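Local coordinates for protein putative transcriptional regulator (Streptomyces coelicolor, PDB 2ZB9) that probably regulates transcription as a TetR-family member, binding DNA through a helix-turn-helix motif and pairing with a second copy of itself, at residues Val174-Arg177 and Leu178-Asp182; Val165-Asp168 and Gln169-Ala173; Phe102-Met106 and Thr107-Gly111; Phe189-Ala192 and Leu193-Leu197; Thr130-Gln134 and Leu135-Gln139. All coordinates share one frame; numbering follows the deposited sequence.

Contact 1 (Val174-Arg177 and Leu178-Asp182); sequences VYHR and LLIPD
Val174 and Leu178, His176 and Ile180 meet one turn apart where helix 163-179 of the TetR-type C-terminal domain runs out into a loop. CG1 of Val174 and CD1 of Leu178 lie 3.8 Å apart, the two side chains alongside and pointing the same way, apolar groups suited to a strip that packs on Phe102 and Met106 of helix 91-108. Val174 puts CG1 there by turning it anti to the backbone N (chi1 180°). On another side, CG2 of Ile180 sits 4.1 Å from NE2 of His176, beside the imidazole and oblique to it. A methyl thus flanks the imidazole, while its ND1 bonds to Asp168 of the second subunit, the acidic residue that also forms a salt bridge with Arg177.

The backbone positions these groups. Leu178 N donates to Val174 O at 2.8 Å, and Ile180 N to His176 O at 3.1 Å, the latter closing the last turn although Ile180 itself has left helical angles. Pro181, with no N-H to offer, suits the exit and centres an inverse gamma turn in which Asp182 N bonds to Ile180 O at 3.0 Å. In the same turn, Pro181 CA makes a CA-H...O contact with Arg177 O at 3.2 Å.

Contact 2 (Val165-Asp168 and Gln169-Ala173); sequences VLVD and QLWGA
Val165 and Gln169 lie side by side along helix 163-179, with CG1 of Val165 3.6 Å from OE1 of Gln169. The glutamine chain is extended beyond CG, carrying its amide to the second subunit, where NE2 bonds to Leu193 O and OE1 to Asn196. Val167 and Trp171 cross obliquely: CG1 of Val167 reaches CE3 of the indole at 3.9 Å, while Val167 CA lies at the ring edge, in its plane. CB of Leu170 lies over the rim of one face, and the indole N-H bonds to Gln98, so a large flat residue fits against helix 91-108. Gly172 suits the turn, as a CB would clash with Asp168 O; its N donates to Val167 O at 3.2 Å, an i to i+5 bond marking a widened turn. Were Gln169 an alanine, Leu193 O and Asn196 of the second subunit would probably lose this amide partner. Gln169 thus works across the dimer and Trp171 within its chain, while Asp168 pairs with Arg141 and with His176 and Arg177 of the second subunit.

Contact 3 (Phe102-Met106 and Thr107-Gly111); sequences FTHVM and TRTPG
Thr107 folds back on Thr103 near the C-terminal end of helix 91-108, at the turn into helix 110-122 of the TetR-type C-terminal domain. Thr107 OG1 donates to Thr103 O at 2.7 Å and Thr107 N to the same oxygen at 2.9 Å, from opposite faces of the carbonyl plane. The hydroxyl comes from above that plane, reaching it because chi1 of 62° sets OG1 between the backbone N and carbonyl carbon. Threonine suits the place: OG1 turns back to the helix, while the side chain also packs on Leu178 and Val185.

The tight part lies near Val105. Thr109 directs its CB at Val105 O, 3.0 Å away, as the chain leaves the helix, and Gly111, in the first turn of helix 110-122, sits where a CB would be tight against Val105 CG1 and Thr109 CG2. Phe102 and Met106 continue this buried side, the Met106 CG lying over one face of the phenylalanine ring.

The solvent side is looser. CB of Arg108 stands over one face of the His104 ring, a CH-pi contact 4.1 Å from the centroid, while the end of the arginine leads away. Arg108 N, by contrast, donates to His104 O at 2.8 Å.

With a valine in place of Thr107 the hydroxyl is gone, and Thr103 O would probably be left with the amide as its one strong donor. The paired donors on Thr103 O imply that a polar side chain is spent on satisfying a carbonyl near the end of the helix.

Contact 4 (Phe189-Ala192 and Leu193-Leu197); sequences FVTA and LVTNL
With CG of Phe189 anti to the backbone N (chi1 170°) and CG of Leu193 anti to its carbonyl carbon (chi1 -68°), ring and isobutyl group are brought together one turn apart. The side chains run at a slant to each other. CD1 of Leu193 stands over one face of the ring, 4.1 Å from the centroid and 21° off the normal, offset toward the rim, in a CH-pi contact; CD2 approaches CE1 of Phe189 at 3.6 Å. A leucine suits this position because its two methyls can serve different parts of one ring.

On another flank CG2 of Thr191 and CG2 of Thr195 meet at 4.1 Å, leaving Thr191 OG1 to bond with Asp187 O and Arg100. The backbone bonds beneath include two strong ones: Thr195 N donates to Thr191 O at 3.1 Å, nearly straight, and Asn196 N to Ala192 O at 2.9 Å. Ala192 offers only a methyl, and Asn196 ND2 bonds to Gln169 OE1 of the second subunit.

Consistent with the helix-bundle dimer interface of TetR-family proteins, Val190 and Val194 pack on helix 91-108, Leu193 and Leu197 on helix 163-179, while Ala192, Leu193 and Asn196 also meet Val165 of the second subunit.

Contact 5 (Thr130-Gln134 and Leu135-Gln139); sequences TAYRQ and LYSAQ
Aromatic packing is led by Tyr132 and Tyr136, which lie side by side and point the same way, their rings oblique with planes at 58° and centroids 5.8 Å apart. CD2 of Tyr136 comes to 4.1 Å from CZ of Tyr132. Both have CG anti to the backbone N (chi1 -172° in Tyr132), which sends the two rings off along the same flank. Large rings suit it, since Tyr132 also reaches Leu115 and Ile119 of helix 110-122 and Tyr136 reaches Phe76 of helix 67-83.

The backbone bonds show a widened, pi-type turn at 135-137 within helix 126-153. Tyr132 O accepts from Tyr136 N at 2.9 Å and Ser137 N at 3.0 Å, which arrive from opposite faces of its plane. Ala138 N then donates to Arg133 O at 2.9 Å, in the carbonyl plane and on a lone pair, another i to i+5 bond. The short axes before and after the turn differ in direction by 47°.

Aliphatic contact is slight: CB of Ala131 faces CD1 of Leu135 at 4.4 Å.

Polar side chains make the remaining contacts. Ser137 CB packs against Tyr132 CE2, and its OG, 3.2 Å from Arg133 CA, bonds to Asp182 of the second subunit. On the outer side Gln139 NE2 makes a weak bond to Gln134 O, 3.3 Å long.

How the contacts relate
Contacts 1 and 2 follow one another on helix 163-179 and are, with contact 4 on helix 187-199, the buried ones; contacts 3 and 5 are partly buried. Leu193 and Phe189 of contact 4 pack on contacts 1 and 2, while Phe102 of contact 3 meets Val174, Tyr175 and Trp171, so contact 3 joins the same apolar interior. Contact 5 lies farther off, about 26 Å from contact 4 between centres, and touches contact 1 through Tyr175 and Tyr136. Charged and amide groups of contacts 1, 2 and 4 serve the second subunit, as does Ser137 of contact 5; contact 3 alone touches no other chain, and its Thr103 and Thr107 hydroxyls bond within their own helix.

Contact 1 (Val174-Arg177 and Leu178-Asp182)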
loop_
_atom_site.group_PDB
_atom_site.type_symbol
_atom_site.label_atom_id
_atom_site.label_comp_id
_atom_site.label_asym_id
_atom_site.label_seq_id
_atom_site.Cartn_x
_atom_site.Cartn_y
_atom_site.Cartn_z
ATOM N N VAL A 174 6.084 -1.976 -3.164
ATOM C CA VAL A 174 6.841 -2.339 -1.966
ATOM C C VAL A 174 5.963 -2.133 -0.729
ATOM O O VAL A 174 5.868 -3.012 0.131
ATOM C CB VAL A 174 8.111 -1.463 -1.805
ATOM C CG1 VAL A 174 8.872 -1.870 -0.536
ATOM C CG2 VAL A 174 9.001 -1.600 -3.032
ATOM N N TYR A 175 5.330 -0.964 -0.640
ATOM C CA TYR A 175 4.452 -0.672 0.485
ATOM C C TYR A 175 3.393 -1.761 0.596
ATOM O O TYR A 175 3.081 -2.234 1.690
ATOM C CB TYR A 175 3.748 0.676 0.292
ATOM C CG TYR A 175 4.552 1.895 0.698
ATOM C CD1 TYR A 175 4.908 2.107 2.026
ATOM C CD2 TYR A 175 4.939 2.846 -0.247
ATOM C CE1 TYR A 175 5.634 3.239 2.409
ATOM C CE2 TYR A 175 5.666 3.982 0.122
ATOM C CZ TYR A 175 6.010 4.169 1.453
ATOM O OH TYR A 175 6.739 5.278 1.827
ATOM N N HIS A 176 2.843 -2.167 -0.543
ATOM C CA HIS A 176 1.803 -3.185 -0.533
ATOM C C HIS A 176 2.287 -4.519 0.009
ATOM O O HIS A 176 1.614 -5.143 0.835
ATOM C CB HIS A 176 1.230 -3.373 -1.936
ATOM C CG HIS A 176 0.187 -4.440 -2.020
ATOM N ND1 HIS A 176 0.424 -5.671 -2.592
ATOM C CD2 HIS A 176 -1.098 -4.464 -1.590
ATOM C CE1 HIS A 176 -0.671 -6.407 -2.512
ATOM N NE2 HIS A 176 -1.608 -5.698 -1.910
ATOM N N ARG A 177 3.448 -4.966 -0.444
ATOM C CA ARG A 177 3.959 -6.236 0.043
ATOM C C ARG A 177 4.329 -6.084 1.521
ATOM O O ARG A 177 4.273 -7.051 2.281
ATOM C CB ARG A 177 5.158 -6.698 -0.795
ATOM C CG ARG A 177 5.501 -8.161 -0.596
ATOM C CD ARG A 177 6.555 -8.679 -1.587
ATOM N NE ARG A 177 6.005 -9.053 -2.892
ATOM C CZ ARG A 177 6.631 -9.850 -3.758
ATOM N NH1 ARG A 177 7.819 -10.353 -3.449
ATOM N NH2 ARG A 177 6.082 -10.145 -4.930
ATOM N N LEU A 178 4.677 -4.864 1.932
ATOM C CA LEU A 178 5.020 -4.610 3.332
ATOM C C LEU A 178 3.781 -4.565 4.221
ATOM O O LEU A 178 3.793 -5.120 5.317
ATOM C CB LEU A 178 5.776 -3.288 3.492
ATOM C CG LEU A 178 7.254 -3.244 3.118
ATOM C CD1 LEU A 178 7.733 -1.795 3.127
ATOM C CD2 LEU A 178 8.057 -4.087 4.096
ATOM N N LEU A 179 2.723 -3.895 3.763
ATOM C CA LEU A 179 1.487 -3.793 4.551
ATOM C C LEU A 179 0.808 -5.154 4.723
ATOM O O LEU A 179 0.199 -5.430 5.757
ATOM C CB LEU A 179 0.495 -2.810 3.908
ATOM C CG LEU A 179 0.561 -1.290 4.163
ATOM C CD1 LEU A 179 1.134 -1.004 5.546
ATOM C CD2 LEU A 179 1.380 -0.613 3.103
ATOM N N ILE A 180 0.896 -5.994 3.699
ATOM C CA ILE A 180 0.320 -7.331 3.763
ATOM C C ILE A 180 1.343 -8.286 3.138
ATOM O O ILE A 180 1.368 -8.526 1.928
ATOM C CB ILE A 180 -1.077 -7.366 3.075
ATOM C CG1 ILE A 180 -1.285 -8.686 2.351
ATOM C CG2 ILE A 180 -1.266 -6.146 2.194
ATOM C CD1 ILE A 180 -2.564 -8.717 1.585
ATOM N N PRO A 181 2.219 -8.836 3.993
ATOM C CA PRO A 181 3.314 -9.761 3.696
ATOM C C PRO A 181 3.033 -11.193 3.254
ATOM O O PRO A 181 3.473 -12.140 3.903
ATOM C CB PRO A 181 4.144 -9.707 4.973
ATOM C CG PRO A 181 3.097 -9.596 6.019
ATOM C CD PRO A 181 2.139 -8.579 5.444
ATOM N N ASP A 182 2.315 -11.353 2.145
ATOM C CA ASP A 182 2.041 -12.684 1.609
ATOM C C ASP A 182 3.335 -13.151 0.937
ATOM O O ASP A 182 3.603 -14.348 0.830
ATOM C CB ASP A 182 0.916 -12.641 0.561
ATOM C CG ASP A 182 -0.468 -12.530 1.183
ATOM O OD1 ASP A 182 -0.774 -13.312 2.106
ATOM O OD2 ASP A 182 -1.258 -11.670 0.743
#

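Contact 2 (Val165-Asp168 and Gln169-Ala173)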
loop_
_atom_site.group_PDB
_atom_site.type_symbol
_atom_site.label_atom_id
_atom_site.label_comp_id
_atom_site.label_asym_id
_atom_site.label_seq_id
_atom_site.Cartn_x
_atom_site.Cartn_y
_atom_site.Cartn_z
ATOM N N VAL A 165 2.054 7.258 -12.175
ATOM C CA VAL A 165 1.639 5.859 -12.183
ATOM C C VAL A 165 2.845 4.999 -11.811
ATOM O O VAL A 165 2.726 4.048 -11.045
ATOM C CB VAL A 165 1.116 5.414 -13.581
ATOM C CG1 VAL A 165 0.740 3.914 -13.549
ATOM C CG2 VAL A 165 -0.091 6.258 -13.988
ATOM N N LEU A 166 4.009 5.337 -12.361
ATOM C CA LEU A 166 5.229 4.577 -12.080
ATOM C C LEU A 166 5.505 4.546 -10.583
ATOM O O LEU A 166 5.893 3.519 -10.034
ATOM C CB LEU A 166 6.429 5.192 -12.800
ATOM C CG LEU A 166 6.359 5.284 -14.325
ATOM C CD1 LEU A 166 7.649 5.910 -14.848
ATOM C CD2 LEU A 166 6.166 3.888 -14.928
ATOM N N VAL A 167 5.308 5.683 -9.926
ATOM C CA VAL A 167 5.525 5.759 -8.491
ATOM C C VAL A 167 4.795 4.627 -7.765
ATOM O O VAL A 167 5.352 3.983 -6.878
ATOM C CB VAL A 167 5.041 7.115 -7.928
ATOM C CG1 VAL A 167 5.152 7.112 -6.410
ATOM C CG2 VAL A 167 5.867 8.256 -8.522
ATOM N N ASP A 168 3.545 4.382 -8.142
ATOM C CA ASP A 168 2.762 3.326 -7.508
ATOM C C ASP A 168 3.208 1.930 -7.912
ATOM O O ASP A 168 2.972 0.969 -7.185
ATOM C CB ASP A 168 1.283 3.503 -7.841
ATOM C CG ASP A 168 0.709 4.763 -7.232
ATOM O OD1 ASP A 168 0.602 4.821 -5.983
ATOM O OD2 ASP A 168 0.381 5.693 -8.000
ATOM N N GLN A 169 3.844 1.814 -9.072
ATOM C CA GLN A 169 4.301 0.508 -9.527
ATOM C C GLN A 169 5.690 0.149 -9.023
ATOM O O GLN A 169 6.188 -0.949 -9.276
ATOM C CB GLN A 169 4.228 0.427 -11.053
ATOM C CG GLN A 169 2.784 0.412 -11.549
ATOM C CD GLN A 169 2.678 0.226 -13.045
ATOM O OE1 GLN A 169 3.024 1.113 -13.815
ATOM N NE2 GLN A 169 2.200 -0.936 -13.462
ATOM N N LEU A 170 6.312 1.082 -8.309
ATOM C CA LEU A 170 7.623 0.842 -7.716
ATOM C C LEU A 170 7.456 0.853 -6.199
ATOM O O LEU A 170 7.285 -0.188 -5.579
ATOM C CB LEU A 170 8.635 1.922 -8.114
ATOM C CG LEU A 170 9.374 1.866 -9.451
ATOM C CD1 LEU A 170 9.657 0.418 -9.833
ATOM C CD2 LEU A 170 8.561 2.545 -10.512
ATOM N N TRP A 171 7.489 2.045 -5.611
ATOM C CA TRP A 171 7.340 2.194 -4.167
ATOM C C TRP A 171 5.993 1.656 -3.670
ATOM O O TRP A 171 5.929 0.985 -2.641
ATOM C CB TRP A 171 7.515 3.675 -3.796
ATOM C CG TRP A 171 8.884 4.161 -4.166
ATOM C CD1 TRP A 171 10.035 3.983 -3.449
ATOM C CD2 TRP A 171 9.278 4.743 -5.420
ATOM N NE1 TRP A 171 11.117 4.402 -4.181
ATOM C CE2 TRP A 171 10.687 4.868 -5.392
ATOM C CE3 TRP A 171 8.579 5.158 -6.561
ATOM C CZ2 TRP A 171 11.414 5.394 -6.473
ATOM C CZ3 TRP A 171 9.302 5.683 -7.635
ATOM C CH2 TRP A 171 10.709 5.794 -7.580
ATOM N N GLY A 172 4.924 1.942 -4.405
ATOM C CA GLY A 172 3.614 1.456 -4.000
ATOM C C GLY A 172 3.586 -0.059 -3.883
ATOM O O GLY A 172 2.966 -0.604 -2.968
ATOM N N ALA A 173 4.252 -0.735 -4.819
ATOM C CA ALA A 173 4.335 -2.199 -4.834
ATOM C C ALA A 173 5.048 -2.699 -3.584
ATOM O O ALA A 173 4.683 -3.731 -3.024
ATOM C CB ALA A 173 5.090 -2.674 -6.082
#

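Contact 3 (Phe102-Met106 and Thr107-Gly111)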
loop_
_atom_site.group_PDB
_atom_site.type_symbol
_atom_site.label_atom_id
_atom_site.label_comp_id
_atom_site.label_asym_id
_atom_site.label_seq_id
_atom_site.Cartn_x
_atom_site.Cartn_y
_atom_site.Cartn_z
ATOM N N PHE A 102 15.710 2.360 0.101
ATOM C CA PHE A 102 14.343 2.399 0.614
ATOM C C PHE A 102 14.009 1.077 1.293
ATOM O O PHE A 102 13.468 1.049 2.396
ATOM C CB PHE A 102 13.364 2.645 -0.536
ATOM C CG PHE A 102 11.923 2.638 -0.121
ATOM C CD1 PHE A 102 11.413 3.648 0.684
ATOM C CD2 PHE A 102 11.064 1.630 -0.556
ATOM C CE1 PHE A 102 10.059 3.660 1.049
ATOM C CE2 PHE A 102 9.712 1.630 -0.197
ATOM C CZ PHE A 102 9.212 2.649 0.606
ATOM N N THR A 103 14.328 -0.018 0.615
ATOM C CA THR A 103 14.077 -1.350 1.142
ATOM C C THR A 103 14.845 -1.583 2.436
ATOM O O THR A 103 14.321 -2.172 3.380
ATOM C CB THR A 103 14.458 -2.428 0.100
ATOM O OG1 THR A 103 13.515 -2.381 -0.979
ATOM C CG2 THR A 103 14.438 -3.822 0.720
ATOM N N HIS A 104 16.087 -1.118 2.484
ATOM C CA HIS A 104 16.893 -1.274 3.685
ATOM C C HIS A 104 16.195 -0.559 4.841
ATOM O O HIS A 104 16.021 -1.123 5.921
ATOM C CB HIS A 104 18.284 -0.675 3.481
ATOM C CG HIS A 104 19.131 -0.697 4.716
ATOM N ND1 HIS A 104 19.805 -1.822 5.138
ATOM C CD2 HIS A 104 19.379 0.260 5.641
ATOM C CE1 HIS A 104 20.431 -1.558 6.273
ATOM N NE2 HIS A 104 20.188 -0.302 6.600
ATOM N N VAL A 105 15.796 0.688 4.607
ATOM C CA VAL A 105 15.106 1.462 5.632
ATOM C C VAL A 105 13.837 0.770 6.112
ATOM O O VAL A 105 13.601 0.644 7.314
ATOM C CB VAL A 105 14.715 2.870 5.113
ATOM C CG1 VAL A 105 13.729 3.532 6.083
ATOM C CG2 VAL A 105 15.958 3.739 4.968
ATOM N N MET A 106 13.026 0.307 5.168
ATOM C CA MET A 106 11.754 -0.333 5.499
ATOM C C MET A 106 11.798 -1.732 6.119
ATOM O O MET A 106 10.858 -2.122 6.818
ATOM C CB MET A 106 10.862 -0.359 4.254
ATOM C CG MET A 106 10.581 1.026 3.662
ATOM S SD MET A 106 9.803 2.154 4.852
ATOM C CE MET A 106 8.148 1.536 4.849
ATOM N N THR A 107 12.875 -2.482 5.889
ATOM C CA THR A 107 12.966 -3.846 6.419
ATOM C C THR A 107 14.049 -4.096 7.469
ATOM O O THR A 107 13.922 -5.015 8.280
ATOM C CB THR A 107 13.211 -4.874 5.285
ATOM O OG1 THR A 107 14.457 -4.580 4.642
ATOM C CG2 THR A 107 12.098 -4.833 4.253
ATOM N N ARG A 108 15.112 -3.300 7.447
ATOM C CA ARG A 108 16.228 -3.480 8.382
ATOM C C ARG A 108 16.374 -2.324 9.364
ATOM O O ARG A 108 17.404 -2.181 10.013
ATOM C CB ARG A 108 17.532 -3.633 7.592
ATOM C CG ARG A 108 17.457 -4.688 6.504
ATOM C CD ARG A 108 17.343 -6.078 7.102
ATOM N NE ARG A 108 16.711 -7.023 6.184
ATOM C CZ ARG A 108 16.727 -8.343 6.344
ATOM N NH1 ARG A 108 17.351 -8.878 7.387
ATOM N NH2 ARG A 108 16.109 -9.128 5.469
ATOM N N THR A 109 15.324 -1.521 9.478
ATOM C CA THR A 109 15.319 -0.349 10.341
ATOM C C THR A 109 13.964 -0.210 11.041
ATOM O O THR A 109 12.953 -0.725 10.564
ATOM C CB THR A 109 15.607 0.909 9.474
ATOM O OG1 THR A 109 17.022 1.032 9.271
ATOM C CG2 THR A 109 15.051 2.161 10.095
ATOM N N PRO A 110 13.930 0.470 12.199
ATOM C CA PRO A 110 12.647 0.628 12.890
ATOM C C PRO A 110 11.718 1.499 12.046
ATOM O O PRO A 110 10.513 1.563 12.283
ATOM C CB PRO A 110 13.045 1.313 14.197
ATOM C CG PRO A 110 14.431 0.791 14.442
ATOM C CD PRO A 110 15.045 0.896 13.064
ATOM N N GLY A 111 12.306 2.162 11.054
ATOM C CA GLY A 111 11.552 3.036 10.179
ATOM C C GLY A 111 10.424 2.355 9.437
ATOM O O GLY A 111 9.369 2.959 9.219
#

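Contact 4 (Phe189-Ala192 and Leu193-Leu197)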
loop_
_atom_site.group_PDB
_atom_site.type_symbol
_atom_site.label_atom_id
_atom_site.label_comp_id
_atom_site.label_asym_id
_atom_site.label_seq_id
_atom_site.Cartn_x
_atom_site.Cartn_y
_atom_site.Cartn_z
ATOM N N PHE A 189 13.078 -8.992 -5.388
ATOM C CA PHE A 189 11.805 -8.321 -5.572
ATOM C C PHE A 189 12.069 -6.919 -6.121
ATOM O O PHE A 189 11.511 -6.519 -7.144
ATOM C CB PHE A 189 11.070 -8.250 -4.231
ATOM C CG PHE A 189 9.854 -7.376 -4.245
ATOM C CD1 PHE A 189 8.830 -7.594 -5.156
ATOM C CD2 PHE A 189 9.721 -6.343 -3.322
ATOM C CE1 PHE A 189 7.688 -6.796 -5.149
ATOM C CE2 PHE A 189 8.584 -5.538 -3.305
ATOM C CZ PHE A 189 7.564 -5.768 -4.222
ATOM N N VAL A 190 12.936 -6.187 -5.436
ATOM C CA VAL A 190 13.301 -4.840 -5.838
ATOM C C VAL A 190 13.795 -4.788 -7.280
ATOM O O VAL A 190 13.302 -3.999 -8.083
ATOM C CB VAL A 190 14.404 -4.284 -4.922
ATOM C CG1 VAL A 190 14.965 -2.994 -5.495
ATOM C CG2 VAL A 190 13.840 -4.051 -3.529
ATOM N N THR A 191 14.770 -5.633 -7.604
ATOM C CA THR A 191 15.330 -5.659 -8.949
ATOM C C THR A 191 14.282 -5.975 -10.006
ATOM O O THR A 191 14.286 -5.371 -11.076
ATOM C CB THR A 191 16.485 -6.680 -9.056
ATOM O OG1 THR A 191 17.485 -6.363 -8.081
ATOM C CG2 THR A 191 17.120 -6.624 -10.433
ATOM N N ALA A 192 13.381 -6.905 -9.702
ATOM C CA ALA A 192 12.326 -7.282 -10.642
ATOM C C ALA A 192 11.342 -6.136 -10.895
ATOM O O ALA A 192 10.830 -5.980 -12.005
ATOM C CB ALA A 192 11.573 -8.516 -10.125
ATOM N N LEU A 193 11.076 -5.337 -9.868
ATOM C CA LEU A 193 10.155 -4.212 -10.011
ATOM C C LEU A 193 10.644 -3.263 -11.096
ATOM O O LEU A 193 9.867 -2.808 -11.927
ATOM C CB LEU A 193 10.032 -3.434 -8.700
ATOM C CG LEU A 193 9.347 -4.090 -7.500
ATOM C CD1 LEU A 193 9.409 -3.112 -6.318
ATOM C CD2 LEU A 193 7.897 -4.431 -7.833
ATOM N N VAL A 194 11.939 -2.966 -11.081
ATOM C CA VAL A 194 12.527 -2.053 -12.058
ATOM C C VAL A 194 12.670 -2.659 -13.457
ATOM O O VAL A 194 12.331 -2.019 -14.449
ATOM C CB VAL A 194 13.908 -1.563 -11.579
ATOM C CG1 VAL A 194 14.516 -0.608 -12.596
ATOM C CG2 VAL A 194 13.769 -0.884 -10.225
ATOM N N THR A 195 13.160 -3.892 -13.546
ATOM C CA THR A 195 13.332 -4.507 -14.859
ATOM C C THR A 195 11.993 -4.733 -15.563
ATOM O O THR A 195 11.886 -4.519 -16.766
ATOM C CB THR A 195 14.105 -5.850 -14.777
ATOM O OG1 THR A 195 13.296 -6.839 -14.134
ATOM C CG2 THR A 195 15.393 -5.672 -13.991
ATOM N N ASN A 196 10.976 -5.163 -14.819
ATOM C CA ASN A 196 9.656 -5.392 -15.410
ATOM C C ASN A 196 9.134 -4.129 -16.066
ATOM O O ASN A 196 8.661 -4.141 -17.200
ATOM C CB ASN A 196 8.643 -5.826 -14.351
ATOM C CG ASN A 196 8.867 -7.236 -13.867
ATOM O OD1 ASN A 196 9.526 -8.034 -14.530
ATOM N ND2 ASN A 196 8.292 -7.563 -12.714
ATOM N N LEU A 197 9.233 -3.032 -15.330
ATOM C CA LEU A 197 8.756 -1.740 -15.783
ATOM C C LEU A 197 9.557 -1.161 -16.940
ATOM O O LEU A 197 8.993 -0.767 -17.961
ATOM C CB LEU A 197 8.775 -0.781 -14.600
ATOM C CG LEU A 197 7.533 0.058 -14.335
ATOM C CD1 LEU A 197 6.262 -0.706 -14.679
ATOM C CD2 LEU A 197 7.560 0.460 -12.870
#

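Contact 5 (Thr130-Gln134 and Leu135-Gln139)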
loop_
_atom_site.group_PDB
_atom_site.type_symbol
_atom_site.label_atom_id
_atom_site.label_comp_id
_atom_site.label_asym_id
_atom_site.label_seq_id
_atom_site.Cartn_x
_atom_site.Cartn_y
_atom_site.Cartn_z
ATOM N N THR A 130 -4.410 13.135 6.666
ATOM C CA THR A 130 -4.069 14.408 6.039
ATOM C C THR A 130 -2.624 14.798 6.327
ATOM O O THR A 130 -1.913 15.263 5.437
ATOM C CB THR A 130 -5.007 15.533 6.526
ATOM O OG1 THR A 130 -6.331 15.285 6.038
ATOM C CG2 THR A 130 -4.530 16.894 6.027
ATOM N N ALA A 131 -2.191 14.604 7.569
ATOM C CA ALA A 131 -0.823 14.931 7.964
ATOM C C ALA A 131 0.187 14.001 7.281
ATOM O O ALA A 131 1.296 14.414 6.931
ATOM C CB ALA A 131 -0.683 14.832 9.477
ATOM N N TYR A 132 -0.194 12.743 7.098
ATOM C CA TYR A 132 0.696 11.783 6.456
ATOM C C TYR A 132 1.039 12.256 5.038
ATOM O O TYR A 132 2.201 12.201 4.608
ATOM C CB TYR A 132 0.031 10.406 6.405
ATOM C CG TYR A 132 0.957 9.312 5.929
ATOM C CD1 TYR A 132 1.735 8.588 6.831
ATOM C CD2 TYR A 132 1.083 9.028 4.569
ATOM C CE1 TYR A 132 2.616 7.602 6.389
ATOM C CE2 TYR A 132 1.963 8.046 4.117
ATOM C CZ TYR A 132 2.726 7.338 5.031
ATOM O OH TYR A 132 3.598 6.375 4.583
ATOM N N ARG A 133 0.029 12.729 4.317
ATOM C CA ARG A 133 0.232 13.226 2.958
ATOM C C ARG A 133 1.007 14.546 2.940
ATOM O O ARG A 133 1.981 14.702 2.200
ATOM C CB ARG A 133 -1.118 13.432 2.251
ATOM C CG ARG A 133 -1.889 12.143 1.947
ATOM C CD ARG A 133 -3.003 12.382 0.920
ATOM N NE ARG A 133 -4.104 13.180 1.460
ATOM C CZ ARG A 133 -5.033 12.709 2.290
ATOM N NH1 ARG A 133 -5.003 11.439 2.677
ATOM N NH2 ARG A 133 -5.994 13.508 2.741
ATOM N N GLN A 134 0.583 15.497 3.763
ATOM C CA GLN A 134 1.237 16.804 3.788
ATOM C C GLN A 134 2.674 16.810 4.281
ATOM O O GLN A 134 3.497 17.563 3.773
ATOM C CB GLN A 134 0.412 17.794 4.622
ATOM C CG GLN A 134 -0.854 18.265 3.908
ATOM C CD GLN A 134 -1.762 19.128 4.779
ATOM O OE1 GLN A 134 -2.755 19.677 4.298
ATOM N NE2 GLN A 134 -1.430 19.244 6.061
ATOM N N LEU A 135 2.982 15.964 5.257
ATOM C CA LEU A 135 4.322 15.939 5.819
ATOM C C LEU A 135 5.233 14.823 5.306
ATOM O O LEU A 135 6.449 14.896 5.467
ATOM C CB LEU A 135 4.220 15.881 7.346
ATOM C CG LEU A 135 3.443 17.050 7.964
ATOM C CD1 LEU A 135 3.205 16.784 9.446
ATOM C CD2 LEU A 135 4.216 18.355 7.759
ATOM N N TYR A 136 4.661 13.799 4.680
ATOM C CA TYR A 136 5.494 12.718 4.170
ATOM C C TYR A 136 5.277 12.273 2.721
ATOM O O TYR A 136 6.062 12.617 1.843
ATOM C CB TYR A 136 5.391 11.482 5.073
ATOM C CG TYR A 136 6.441 10.447 4.743
ATOM C CD1 TYR A 136 7.774 10.636 5.126
ATOM C CD2 TYR A 136 6.125 9.311 3.996
ATOM C CE1 TYR A 136 8.762 9.723 4.770
ATOM C CE2 TYR A 136 7.106 8.391 3.633
ATOM C CZ TYR A 136 8.421 8.604 4.022
ATOM O OH TYR A 136 9.401 7.706 3.662
ATOM N N SER A 137 4.215 11.513 2.471
ATOM C CA SER A 137 3.982 10.967 1.136
ATOM C C SER A 137 3.922 11.929 -0.045
ATOM O O SER A 137 4.492 11.637 -1.096
ATOM C CB SER A 137 2.733 10.071 1.135
ATOM O OG SER A 137 1.561 10.800 1.436
ATOM N N ALA A 138 3.238 13.060 0.099
ATOM C CA ALA A 138 3.151 13.996 -1.019
ATOM C C ALA A 138 4.537 14.422 -1.486
ATOM O O ALA A 138 4.814 14.447 -2.685
ATOM C CB ALA A 138 2.326 15.225 -0.638
ATOM N N GLN A 139 5.405 14.758 -0.537
ATOM C CA GLN A 139 6.758 15.178 -0.864
ATOM C C GLN A 139 7.605 14.008 -1.373
ATOM O O GLN A 139 8.420 14.191 -2.264
ATOM C CB GLN A 139 7.439 15.792 0.361
ATOM C CG GLN A 139 6.654 16.901 1.036
ATOM C CD GLN A 139 7.302 17.354 2.332
ATOM O OE1 GLN A 139 8.350 18.004 2.321
ATOM N NE2 GLN A 139 6.693 16.994 3.459
#